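Local coordinates for protein aminotransferase, class III (Deinococcus radiodurans, PDB 3I4J) that probably transfers amino groups between amino or amine substrates and keto acids or aldehydes, using pyridoxal phosphate as cofactor, at residues G262-A265 against G266-L270; L39-N42 against I43-R47; D311-R315 against E316-G320; G238-S242 against P243-S247; L403-P406 against L407-A411. The protein carries 1 engineered substitution. All coordinates share one frame; numbering follows the deposited sequence.

Overall arrangement
From the N terminus the contacts come in the order 2, 4, 1, 3, 5; all are local, none encloses another and none cross. Contact 2 turns the chain between helix 36-39 and helix 48-60. Contact 4 closes a turn after strand 227-231, contact 1 one before strand 271-275. Contact 3 joins helix 300-315 to helix 318-339, and contact 5 leads from strand 400-403 into helix 411-428. In space contact 2 touches all four others, through Tyr267 of contact 1, Glu316 of contact 3, Arg239 of contact 4 and Leu407 of contact 5. Contact 3 also packs on contacts 4 and 5. Contacts 1 and 2 reach the second subunit.

Contact 1. Residues G262-A265 against G266-L270; sequences GLAA and GYAPL
Ala264 O accepts a hydrogen bond from Tyr267 N at 2.9 Å, closing a type I' beta turn in the buried loop between strands 256-259 and 271-275. The N-H points almost straight at the oxygen (164°), although the donor stands above the carbonyl plane. Ala265 and Gly266 occupy the corners, both at positive phi. The Tyr267 side chain then runs back past the turn. Its CB lies 3.3 Å from Ala264 O, and CG is a little farther from the same oxygen. CD2 is 3.4 Å from Ala265 O, while Ala264 O lies at the ring edge, in its plane. CE2 still skirts Ala265 O, and OH leaves the turn to hydrogen-bond with Gly44 O and Arg47 N. With CG anti to the carbonyl carbon (chi1 -73°), the ring is swung alongside the turn carbonyls. Gly266 N is hydrogen-bonded to Tyr296 OH of the second subunit. Beyond the turn, Ala264 CB rests on Leu270 CB at 3.8 Å, and Leu263 CD2 meets Leu270 CG at 3.9 Å. One water bridges the two segments: it accepts from Ala264 N at 2.9 Å and lies 2.7 Å from Leu270 O, to which it probably donates.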
loop_
_atom_site.group_PDB
_atom_site.type_symbol
_atom_site.label_atom_id
_atom_site.label_comp_id
_atom_site.label_asym_id
_atom_site.label_seq_id
_atom_site.Cartn_x
_atom_site.Cartn_y
_atom_site.Cartn_z
ATOM N N GLY C 262 12.693 3.439 2.161
ATOM C CA GLY C 262 13.631 4.377 1.576
ATOM C C GLY C 262 13.685 4.442 0.062
ATOM O O GLY C 262 14.376 5.299 -0.486
ATOM N N LEU C 263 12.965 3.551 -0.618
ATOM C CA LEU C 263 12.973 3.528 -2.076
ATOM C C LEU C 263 12.573 4.894 -2.642
ATOM O O LEU C 263 13.266 5.436 -3.505
ATOM C CB LEU C 263 12.038 2.427 -2.593
ATOM C CG LEU C 263 12.322 1.881 -3.995
ATOM C CD1 LEU C 263 13.788 1.470 -4.100
ATOM C CD2 LEU C 263 11.419 0.685 -4.284
ATOM N N ALA C 264 11.456 5.441 -2.170
ATOM C CA ALA C 264 11.015 6.766 -2.607
ATOM C C ALA C 264 11.234 7.770 -1.466
ATOM O O ALA C 264 10.762 8.906 -1.514
ATOM C CB ALA C 264 9.541 6.738 -3.029
ATOM N N ALA C 265 11.941 7.316 -0.431
ATOM C CA ALA C 265 12.300 8.139 0.729
ATOM C C ALA C 265 11.230 9.064 1.315
ATOM O O ALA C 265 11.520 10.213 1.658
ATOM C CB ALA C 265 13.553 8.956 0.393
ATOM N N GLY C 266 10.004 8.566 1.428
ATOM C CA GLY C 266 8.929 9.357 2.000
ATOM C C GLY C 266 8.162 10.248 1.040
ATOM O O GLY C 266 7.194 10.893 1.443
ATOM N N TYR C 267 8.577 10.293 -0.223
ATOM C CA TYR C 267 7.908 11.136 -1.211
ATOM C C TYR C 267 6.715 10.467 -1.882
ATOM O O TYR C 267 5.835 11.138 -2.418
ATOM C CB TYR C 267 8.935 11.616 -2.248
ATOM C CG TYR C 267 9.844 12.660 -1.636
ATOM C CD1 TYR C 267 9.450 13.998 -1.581
ATOM C CD2 TYR C 267 11.013 12.291 -0.968
ATOM C CE1 TYR C 267 10.178 14.938 -0.869
ATOM C CE2 TYR C 267 11.757 13.232 -0.245
ATOM C CZ TYR C 267 11.324 14.553 -0.197
ATOM O OH TYR C 267 12.000 15.489 0.559
ATOM N N ALA C 268 6.677 9.141 -1.831
ATOM C CA ALA C 268 5.581 8.394 -2.421
ATOM C C ALA C 268 5.579 6.974 -1.876
ATOM O O ALA C 268 6.623 6.456 -1.474
ATOM C CB ALA C 268 5.711 8.375 -3.951
ATOM N N PRO C 269 4.401 6.331 -1.834
ATOM C CA PRO C 269 4.335 4.955 -1.327
ATOM C C PRO C 269 4.864 4.030 -2.420
ATOM O O PRO C 269 4.140 3.679 -3.356
ATOM C CB PRO C 269 2.840 4.743 -1.073
ATOM C CG PRO C 269 2.296 6.152 -0.945
ATOM C CD PRO C 269 3.050 6.887 -2.004
ATOM N N LEU C 270 6.131 3.654 -2.299
ATOM C CA LEU C 270 6.782 2.796 -3.274
ATOM C C LEU C 270 7.659 1.751 -2.579
ATOM O O LEU C 270 8.348 2.046 -1.596
ATOM C CB LEU C 270 7.649 3.653 -4.205
ATOM C CG LEU C 270 8.385 2.932 -5.338
ATOM C CD1 LEU C 270 7.384 2.451 -6.363
ATOM C CD2 LEU C 270 9.381 3.881 -5.989
HETATM O O HOH W 1 9.226 4.362 -0.577
#

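Contact 2. Residues L39-N42 against I43-R47; sequences LVAN and IGHGR
Ala41 serves two successive turns at once, as the centre of an inverse gamma turn and as the first residue of a type I beta turn that ends at Gly44. The gamma turn is closed by Asn42 N on Val40 O at 2.8 Å. In the beta turn Gly44 N bonds to Ala41 O over 3.3 Å, and this donor stands 62° out of the carbonyl plane, not on a lone pair. The chain thereby bends twice between helix 36-39 and helix 48-60. Ala41 CB points toward the segment 43-47, where His45, just past the turn, brings NE2 to 3.4 Å from it; CE1 and CD2 lie somewhat farther from this methyl, which meets the ring obliquely. His45 also packs on Phe63 of the second subunit. Asn42 points away from the residues that follow, and its OD1 takes a hydrogen bond from Arg239 NH1. Ile43 points away from 39-42, onto Val309 and Val313 of helix 300-315. Arg47, at the N-cap position of helix 48-60, curls back on itself through three successive torsions near -60°. The curl brings its NH1 to Ile43 O at 2.9 Å, in the plane of that carbonyl but tilted from the guanidinium plane.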
loop_
_atom_site.group_PDB
_atom_site.type_symbol
_atom_site.label_atom_id
_atom_site.label_comp_id
_atom_site.label_asym_id
_atom_site.label_seq_id
_atom_site.Cartn_x
_atom_site.Cartn_y
_atom_site.Cartn_z
ATOM N N LEU C 39 12.789 5.290 9.545
ATOM C CA LEU C 39 13.847 4.946 8.601
ATOM C C LEU C 39 13.292 4.984 7.183
ATOM O O LEU C 39 13.545 4.102 6.363
ATOM C CB LEU C 39 14.456 3.575 8.930
ATOM C CG LEU C 39 15.604 3.666 9.944
ATOM C CD1 LEU C 39 15.097 4.175 11.284
ATOM C CD2 LEU C 39 16.233 2.301 10.109
ATOM N N VAL C 40 12.539 6.047 6.912
ATOM C CA VAL C 40 11.899 6.268 5.620
ATOM C C VAL C 40 12.485 7.455 4.846
ATOM O O VAL C 40 12.815 7.330 3.667
ATOM C CB VAL C 40 10.376 6.542 5.798
ATOM C CG1 VAL C 40 9.760 7.000 4.477
ATOM C CG2 VAL C 40 9.671 5.296 6.298
ATOM N N ALA C 41 12.613 8.602 5.514
ATOM C CA ALA C 41 13.101 9.828 4.866
ATOM C C ALA C 41 14.610 9.883 4.651
ATOM O O ALA C 41 15.299 10.756 5.186
ATOM C CB ALA C 41 12.641 11.048 5.666
ATOM N N ASN C 42 15.104 8.972 3.824
ATOM C CA ASN C 42 16.531 8.862 3.540
ATOM C C ASN C 42 17.245 10.071 2.943
ATOM O O ASN C 42 18.434 10.259 3.192
ATOM C CB ASN C 42 16.779 7.645 2.648
ATOM C CG ASN C 42 16.533 6.330 3.370
ATOM O OD1 ASN C 42 16.032 6.307 4.496
ATOM N ND2 ASN C 42 16.873 5.225 2.713
ATOM N N ILE C 43 16.553 10.889 2.151
ATOM C CA ILE C 43 17.230 12.039 1.561
ATOM C C ILE C 43 16.835 13.378 2.172
ATOM O O ILE C 43 17.161 14.441 1.639
ATOM C CB ILE C 43 17.041 12.075 0.024
ATOM C CG1 ILE C 43 15.591 12.406 -0.342
ATOM C CG2 ILE C 43 17.427 10.730 -0.561
ATOM C CD1 ILE C 43 15.389 12.629 -1.841
ATOM N N GLY C 44 16.149 13.323 3.308
ATOM C CA GLY C 44 15.743 14.547 3.971
ATOM C C GLY C 44 14.387 15.043 3.515
ATOM O O GLY C 44 13.836 14.558 2.527
ATOM N N HIS C 45 13.853 16.023 4.235
ATOM C CA HIS C 45 12.541 16.567 3.925
ATOM C C HIS C 45 12.561 17.841 3.086
ATOM O O HIS C 45 13.541 18.588 3.088
ATOM C CB HIS C 45 11.783 16.843 5.223
ATOM C CG HIS C 45 11.647 15.645 6.109
ATOM N ND1 HIS C 45 12.452 15.433 7.207
ATOM C CD2 HIS C 45 10.806 14.586 6.049
ATOM C CE1 HIS C 45 12.110 14.295 7.787
ATOM N NE2 HIS C 45 11.114 13.763 7.104
ATOM N N GLY C 46 11.463 18.066 2.370
ATOM C CA GLY C 46 11.308 19.261 1.555
ATOM C C GLY C 46 12.040 19.348 0.229
ATOM O O GLY C 46 12.311 20.457 -0.237
ATOM N N ARG C 47 12.353 18.212 -0.389
ATOM C CA ARG C 47 13.058 18.228 -1.671
ATOM C C ARG C 47 12.135 18.690 -2.797
ATOM O O ARG C 47 11.291 17.926 -3.277
ATOM C CB ARG C 47 13.605 16.838 -2.024
ATOM C CG ARG C 47 14.375 16.121 -0.914
ATOM C CD ARG C 47 15.707 16.763 -0.539
ATOM N NE ARG C 47 16.682 16.781 -1.625
ATOM C CZ ARG C 47 17.969 16.461 -1.485
ATOM N NH1 ARG C 47 18.448 16.077 -0.310
ATOM N NH2 ARG C 47 18.795 16.565 -2.516
#

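Contact 3. Residues D311-R315 against E316-G320; sequences DIVER and EDLTG
Glu316 N still makes a helical bond to Ile312 O at 2.8 Å, after which Leu318 N reaches back to Val313 O at 3.0 Å and Asp317 N to Glu314 O at 3.1 Å. Leu318 N lies in the carbonyl plane of Val313, whereas Asp317 N comes from above that of Glu314. Ile312 and Glu316 point the same way and lie side by side, with Ile312 CG2 3.7 Å from Glu316 CD. Glu316 has CG anti to its carbonyl carbon (chi1 -57°), and the extended chain beyond CG carries the carboxylate alongside that methyl. Its OE2 forms a salt bridge with Arg47 NH2 and accepts from a water at 2.9 Å. The same water accepts from Arg315 NH2 at 2.8 Å, in the guanidinium plane; Arg315 has its salt bridge with Glu49. The two nested backbone bonds back into the last turn, with the positive phi of Asp317, make a Schellman motif that ends helix 300-315. Leu318 CD1 turns back onto Val313, and a second water links Val313 O to Thr319 N. Asp317 is also the N-cap of helix 318-339: its OD1 accepts from Gly320 N at 3.2 Å, met 64° out of the carboxylate plane.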
loop_
_atom_site.group_PDB
_atom_site.type_symbol
_atom_site.label_atom_id
_atom_site.label_comp_id
_atom_site.label_asym_id
_atom_site.label_seq_id
_atom_site.Cartn_x
_atom_site.Cartn_y
_atom_site.Cartn_z
ATOM N N ASP C 311 18.179 9.688 -8.392
ATOM C CA ASP C 311 19.089 10.670 -8.991
ATOM C C ASP C 311 19.869 11.392 -7.898
ATOM O O ASP C 311 21.074 11.617 -8.017
ATOM C CB ASP C 311 18.325 11.732 -9.800
ATOM C CG ASP C 311 17.726 11.193 -11.085
ATOM O OD1 ASP C 311 18.315 10.285 -11.700
ATOM O OD2 ASP C 311 16.666 11.704 -11.498
ATOM N N ILE C 312 19.161 11.762 -6.835
ATOM C CA ILE C 312 19.747 12.470 -5.706
ATOM C C ILE C 312 20.713 11.592 -4.910
ATOM O O ILE C 312 21.815 12.025 -4.555
ATOM C CB ILE C 312 18.629 12.994 -4.784
ATOM C CG1 ILE C 312 17.807 14.044 -5.538
ATOM C CG2 ILE C 312 19.217 13.571 -3.505
ATOM C CD1 ILE C 312 16.551 14.495 -4.812
ATOM N N VAL C 313 20.295 10.360 -4.634
ATOM C CA VAL C 313 21.121 9.418 -3.889
ATOM C C VAL C 313 22.464 9.219 -4.592
ATOM O O VAL C 313 23.510 9.166 -3.947
ATOM C CB VAL C 313 20.393 8.056 -3.744
ATOM C CG1 VAL C 313 21.343 6.994 -3.192
ATOM C CG2 VAL C 313 19.184 8.218 -2.824
ATOM N N GLU C 314 22.428 9.121 -5.918
ATOM C CA GLU C 314 23.649 8.933 -6.697
ATOM C C GLU C 314 24.449 10.231 -6.831
ATOM O O GLU C 314 25.653 10.259 -6.569
ATOM C CB GLU C 314 23.309 8.387 -8.088
ATOM C CG GLU C 314 22.590 7.048 -8.063
ATOM C CD GLU C 314 22.349 6.474 -9.448
ATOM O OE1 GLU C 314 21.828 7.203 -10.319
ATOM O OE2 GLU C 314 22.667 5.289 -9.659
ATOM N N ARG C 315 23.778 11.306 -7.226
ATOM C CA ARG C 315 24.453 12.589 -7.402
ATOM C C ARG C 315 25.138 13.092 -6.131
ATOM O O ARG C 315 26.251 13.617 -6.192
ATOM C CB ARG C 315 23.462 13.642 -7.903
ATOM C CG ARG C 315 24.101 14.984 -8.230
ATOM C CD ARG C 315 23.081 15.960 -8.796
ATOM N NE ARG C 315 22.159 16.442 -7.776
ATOM C CZ ARG C 315 20.836 16.330 -7.845
ATOM N NH1 ARG C 315 20.266 15.748 -8.890
ATOM N NH2 ARG C 315 20.085 16.803 -6.865
ATOM N N GLU C 316 24.480 12.933 -4.986
ATOM C CA GLU C 316 25.048 13.385 -3.718
ATOM C C GLU C 316 25.861 12.296 -3.015
ATOM O O GLU C 316 26.398 12.526 -1.933
ATOM C CB GLU C 316 23.936 13.881 -2.779
ATOM C CG GLU C 316 23.082 15.003 -3.360
ATOM C CD GLU C 316 22.097 15.602 -2.363
ATOM O OE1 GLU C 316 21.872 15.004 -1.289
ATOM O OE2 GLU C 316 21.536 16.677 -2.662
ATOM N N ASP C 317 25.960 11.125 -3.641
ATOM C CA ASP C 317 26.688 9.988 -3.076
ATOM C C ASP C 317 26.293 9.805 -1.617
ATOM O O ASP C 317 27.132 9.805 -0.714
ATOM C CB ASP C 317 28.206 10.194 -3.192
ATOM C CG ASP C 317 28.999 8.988 -2.701
ATOM O OD1 ASP C 317 28.467 7.858 -2.762
ATOM O OD2 ASP C 317 30.166 9.163 -2.272
ATOM N N LEU C 318 24.995 9.652 -1.392
ATOM C CA LEU C 318 24.491 9.481 -0.044
ATOM C C LEU C 318 24.906 8.136 0.541
ATOM O O LEU C 318 24.882 7.951 1.753
ATOM C CB LEU C 318 22.964 9.650 -0.029
ATOM C CG LEU C 318 22.481 11.061 -0.400
ATOM C CD1 LEU C 318 20.978 11.149 -0.235
ATOM C CD2 LEU C 318 23.159 12.100 0.487
ATOM N N THR C 319 25.297 7.198 -0.315
ATOM C CA THR C 319 25.748 5.896 0.164
ATOM C C THR C 319 27.089 6.130 0.864
ATOM O O THR C 319 27.353 5.590 1.945
ATOM C CB THR C 319 25.943 4.907 -1.000
ATOM O OG1 THR C 319 24.680 4.656 -1.638
ATOM C CG2 THR C 319 26.518 3.597 -0.494
ATOM N N GLY C 320 27.925 6.958 0.242
ATOM C CA GLY C 320 29.221 7.282 0.815
ATOM C C GLY C 320 29.042 8.138 2.052
ATOM O O GLY C 320 29.791 8.017 3.022
HETATM O O HOH W 2 24.887 6.790 -3.401
HETATM O O HOH W 3 22.067 17.878 -5.209
#

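Contact 4. Residues G238-S242 against P243-S247; sequences GRCGS and PLALS
Pro243 comes first, its O receiving a weak hydrogen bond from Gly238 N at 3.3 Å. Gly238 N makes a second weak bond, to Ser242 O, so the start of the type I beta turn Gly238-Gly241 is drawn against the chain that follows it. That turn is itself closed by Gly241 N on Gly238 O at 2.9 Å. Leu244 contributes its carbonyl: Ser242 OG donates to Leu244 O at 2.7 Å, standing 44° out of the carbonyl plane. Ser242 has OG anti to the backbone N (chi1 175°) and therefore beside its own carbonyl carbon, which lets the hydroxyl reach forward past Pro243 N. Ser247 N reaches Leu244 O from the opposite face at 3.2 Å, so two donors grip this oxygen just ahead of the 3-10 segment 245-247. Ala245 puts its CB against Cys240 CB at 3.8 Å, with Cys240 SG slightly farther off. Ala245 N and Leu246 N are bonded to Glu232 OE1 and OE2 respectively. Ser247 points its CB toward 238-242 and sets it 3.6 Å from Ser242 OG. The residues belong to the loop that connects strand 227-231 to strand 256-259. Leu246 packs on Phe228 and Ala230 of strand 227-231, and Thr319 near the start of helix 318-339 sets its CG2 against Gly241 and Ser242.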
loop_
_atom_site.group_PDB
_atom_site.type_symbol
_atom_site.label_atom_id
_atom_site.label_comp_id
_atom_site.label_asym_id
_atom_site.label_seq_id
_atom_site.Cartn_x
_atom_site.Cartn_y
_atom_site.Cartn_z
ATOM N N GLY C 238 21.402 2.537 0.347
ATOM C CA GLY C 238 22.420 3.379 0.956
ATOM C C GLY C 238 22.392 3.527 2.464
ATOM O O GLY C 238 23.371 3.971 3.064
ATOM N N ARG C 239 21.271 3.158 3.071
ATOM C CA ARG C 239 21.075 3.251 4.514
ATOM C C ARG C 239 22.280 2.747 5.322
ATOM O O ARG C 239 22.732 3.403 6.264
ATOM C CB ARG C 239 19.828 2.444 4.896
ATOM C CG ARG C 239 19.331 2.629 6.316
ATOM C CD ARG C 239 18.442 3.866 6.423
ATOM N NE ARG C 239 18.975 4.749 7.434
ATOM C CZ ARG C 239 18.553 5.978 7.687
ATOM N NH1 ARG C 239 17.550 6.528 7.003
ATOM N NH2 ARG C 239 19.168 6.666 8.627
ATOM N N CYS C 240 22.794 1.582 4.947
ATOM C CA CYS C 240 23.916 0.987 5.660
ATOM C C CYS C 240 25.285 1.219 5.026
ATOM O O CYS C 240 26.206 0.425 5.227
ATOM C CB CYS C 240 23.670 -0.514 5.831
ATOM S SG CYS C 240 22.289 -0.901 6.947
ATOM N N GLY C 241 25.416 2.305 4.267
ATOM C CA GLY C 241 26.686 2.627 3.632
ATOM C C GLY C 241 27.024 1.815 2.395
ATOM O O GLY C 241 28.188 1.752 1.986
ATOM N N SER C 242 26.006 1.205 1.796
ATOM C CA SER C 242 26.162 0.385 0.596
ATOM C C SER C 242 24.815 0.399 -0.140
ATOM O O SER C 242 23.767 0.526 0.497
ATOM C CB SER C 242 26.533 -1.049 1.004
ATOM O OG SER C 242 26.597 -1.923 -0.111
ATOM N N PRO C 243 24.820 0.289 -1.485
ATOM C CA PRO C 243 23.540 0.296 -2.211
ATOM C C PRO C 243 22.570 -0.679 -1.546
ATOM O O PRO C 243 21.418 -0.341 -1.283
ATOM C CB PRO C 243 23.942 -0.124 -3.617
ATOM C CG PRO C 243 25.305 0.522 -3.754
ATOM C CD PRO C 243 25.956 0.187 -2.423
ATOM N N LEU C 244 23.048 -1.897 -1.301
ATOM C CA LEU C 244 22.274 -2.911 -0.589
ATOM C C LEU C 244 23.220 -3.343 0.529
ATOM O O LEU C 244 24.414 -3.542 0.293
ATOM C CB LEU C 244 21.932 -4.105 -1.489
ATOM C CG LEU C 244 20.893 -3.863 -2.589
ATOM C CD1 LEU C 244 20.767 -5.104 -3.456
ATOM C CD2 LEU C 244 19.545 -3.510 -1.961
ATOM N N ALA C 245 22.699 -3.467 1.746
ATOM C CA ALA C 245 23.530 -3.843 2.889
ATOM C C ALA C 245 24.207 -5.194 2.723
ATOM O O ALA C 245 25.327 -5.397 3.203
ATOM C CB ALA C 245 22.690 -3.842 4.169
ATOM N N LEU C 246 23.533 -6.119 2.048
ATOM C CA LEU C 246 24.075 -7.463 1.847
ATOM C C LEU C 246 25.437 -7.446 1.163
ATOM O O LEU C 246 26.298 -8.280 1.456
ATOM C CB LEU C 246 23.104 -8.308 1.017
ATOM C CG LEU C 246 23.454 -9.794 0.863
ATOM C CD1 LEU C 246 23.468 -10.448 2.240
ATOM C CD2 LEU C 246 22.442 -10.491 -0.046
ATOM N N SER C 247 25.622 -6.491 0.255
ATOM C CA SER C 247 26.869 -6.351 -0.501
ATOM C C SER C 247 28.092 -6.061 0.357
ATOM O O SER C 247 29.225 -6.247 -0.093
ATOM C CB SER C 247 26.726 -5.246 -1.552
ATOM O OG SER C 247 25.709 -5.570 -2.481
#

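Contact 5. Residues L403-P406 against L407-A411; sequences LGPP and LSITA
A local turn contact, mostly buried, joins Pro405 and Pro406 to Ser408 and Ile409 where the chain leaves strand 400-403 and heads for helix 411-428. It is closed by Ile409 N, which donates to Pro406 O at 2.9 Å with an N-H angle of 158°. The donor stands above the carbonyl plane, 53° out of it. Ile409 also crowds the same oxygen with carbon: its CB is 3.3 Å and its CG2 3.2 Å from Pro406 O. The other branch leads elsewhere. CG1 is anti to the backbone N (chi1 -173°) and the chain stays extended, carrying CD1 back across the turn to the Pro405 ring, 3.7 Å from CB and 3.9 Å from CG. The two side chains cross obliquely. Ser408 OG lies 3.7 Å from Pro406 CB. Leu407, a corner of the turn, points away from 403-406, though CD1 stays 3.9 Å from Pro406 C. Two bonds tie the turn to 39-47: Leu407 N to Asn42 O and, probably, Ser408 OG to Ile43 O. Pro405 packs on Leu329 of helix 318-339 and Leu417 of helix 411-428, while Ile409 rests on Val414 of the latter. Thr410 follows at the N-cap, its OG1 capping a backbone N in the first turn of the helix while Glu413 OE1 accepts from Thr410 N, consistent with a capping box. The arrangement is a type I beta turn, Pro406 to Ile409, leading a strand into a side-chain-capped helix.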
loop_
_atom_site.group_PDB
_atom_site.type_symbol
_atom_site.label_atom_id
_atom_site.label_comp_id
_atom_site.label_asym_id
_atom_site.label_seq_id
_atom_site.Cartn_x
_atom_site.Cartn_y
_atom_site.Cartn_z
ATOM N N LEU C 403 18.202 4.090 15.813
ATOM C CA LEU C 403 18.505 5.413 15.282
ATOM C C LEU C 403 18.887 5.332 13.809
ATOM O O LEU C 403 19.432 4.335 13.344
ATOM C CB LEU C 403 19.648 6.052 16.077
ATOM C CG LEU C 403 19.400 6.328 17.564
ATOM C CD1 LEU C 403 20.711 6.708 18.250
ATOM C CD2 LEU C 403 18.372 7.442 17.713
ATOM N N GLY C 404 18.597 6.397 13.077
ATOM C CA GLY C 404 18.914 6.413 11.667
ATOM C C GLY C 404 18.385 7.667 11.010
ATOM O O GLY C 404 17.300 7.658 10.432
ATOM N N PRO C 405 19.136 8.772 11.093
ATOM C CA PRO C 405 18.729 10.043 10.495
ATOM C C PRO C 405 18.909 9.995 8.977
ATOM O O PRO C 405 19.452 9.028 8.438
ATOM C CB PRO C 405 19.668 11.044 11.164
ATOM C CG PRO C 405 20.938 10.240 11.307
ATOM C CD PRO C 405 20.422 8.906 11.805
ATOM N N PRO C 406 18.441 11.032 8.267
ATOM C CA PRO C 406 18.572 11.075 6.808
ATOM C C PRO C 406 20.031 10.961 6.375
ATOM O O PRO C 406 20.924 11.507 7.027
ATOM C CB PRO C 406 17.969 12.430 6.450
ATOM C CG PRO C 406 16.906 12.599 7.495
ATOM C CD PRO C 406 17.614 12.151 8.755
ATOM N N LEU C 407 20.262 10.253 5.273
ATOM C CA LEU C 407 21.605 10.051 4.741
ATOM C C LEU C 407 22.281 11.368 4.371
ATOM O O LEU C 407 23.500 11.427 4.197
ATOM C CB LEU C 407 21.536 9.132 3.518
ATOM C CG LEU C 407 21.485 7.622 3.783
ATOM C CD1 LEU C 407 20.592 7.318 4.964
ATOM C CD2 LEU C 407 21.025 6.888 2.528
ATOM N N SER C 408 21.473 12.416 4.257
ATOM C CA SER C 408 21.948 13.754 3.913
ATOM C C SER C 408 22.305 14.606 5.136
ATOM O O SER C 408 22.659 15.779 5.002
ATOM C CB SER C 408 20.869 14.463 3.093
ATOM O OG SER C 408 19.603 14.292 3.713
ATOM N N ILE C 409 22.214 14.025 6.327
ATOM C CA ILE C 409 22.523 14.760 7.555
ATOM C C ILE C 409 23.972 15.249 7.530
ATOM O O ILE C 409 24.852 14.558 7.019
ATOM C CB ILE C 409 22.291 13.870 8.797
ATOM C CG1 ILE C 409 22.449 14.694 10.073
ATOM C CG2 ILE C 409 23.260 12.688 8.785
ATOM C CD1 ILE C 409 21.976 13.966 11.316
ATOM N N THR C 410 24.215 16.442 8.068
ATOM C CA THR C 410 25.570 17.002 8.089
ATOM C C THR C 410 26.319 16.586 9.352
ATOM O O THR C 410 25.716 16.099 10.309
ATOM C CB THR C 410 25.550 18.549 8.035
ATOM O OG1 THR C 410 24.968 19.062 9.239
ATOM C CG2 THR C 410 24.737 19.034 6.844
ATOM N N ALA C 411 27.636 16.775 9.352
ATOM C CA ALA C 411 28.447 16.428 10.515
ATOM C C ALA C 411 27.982 17.218 11.734
ATOM O O ALA C 411 27.873 16.676 12.834
ATOM C CB ALA C 411 29.920 16.715 10.233
#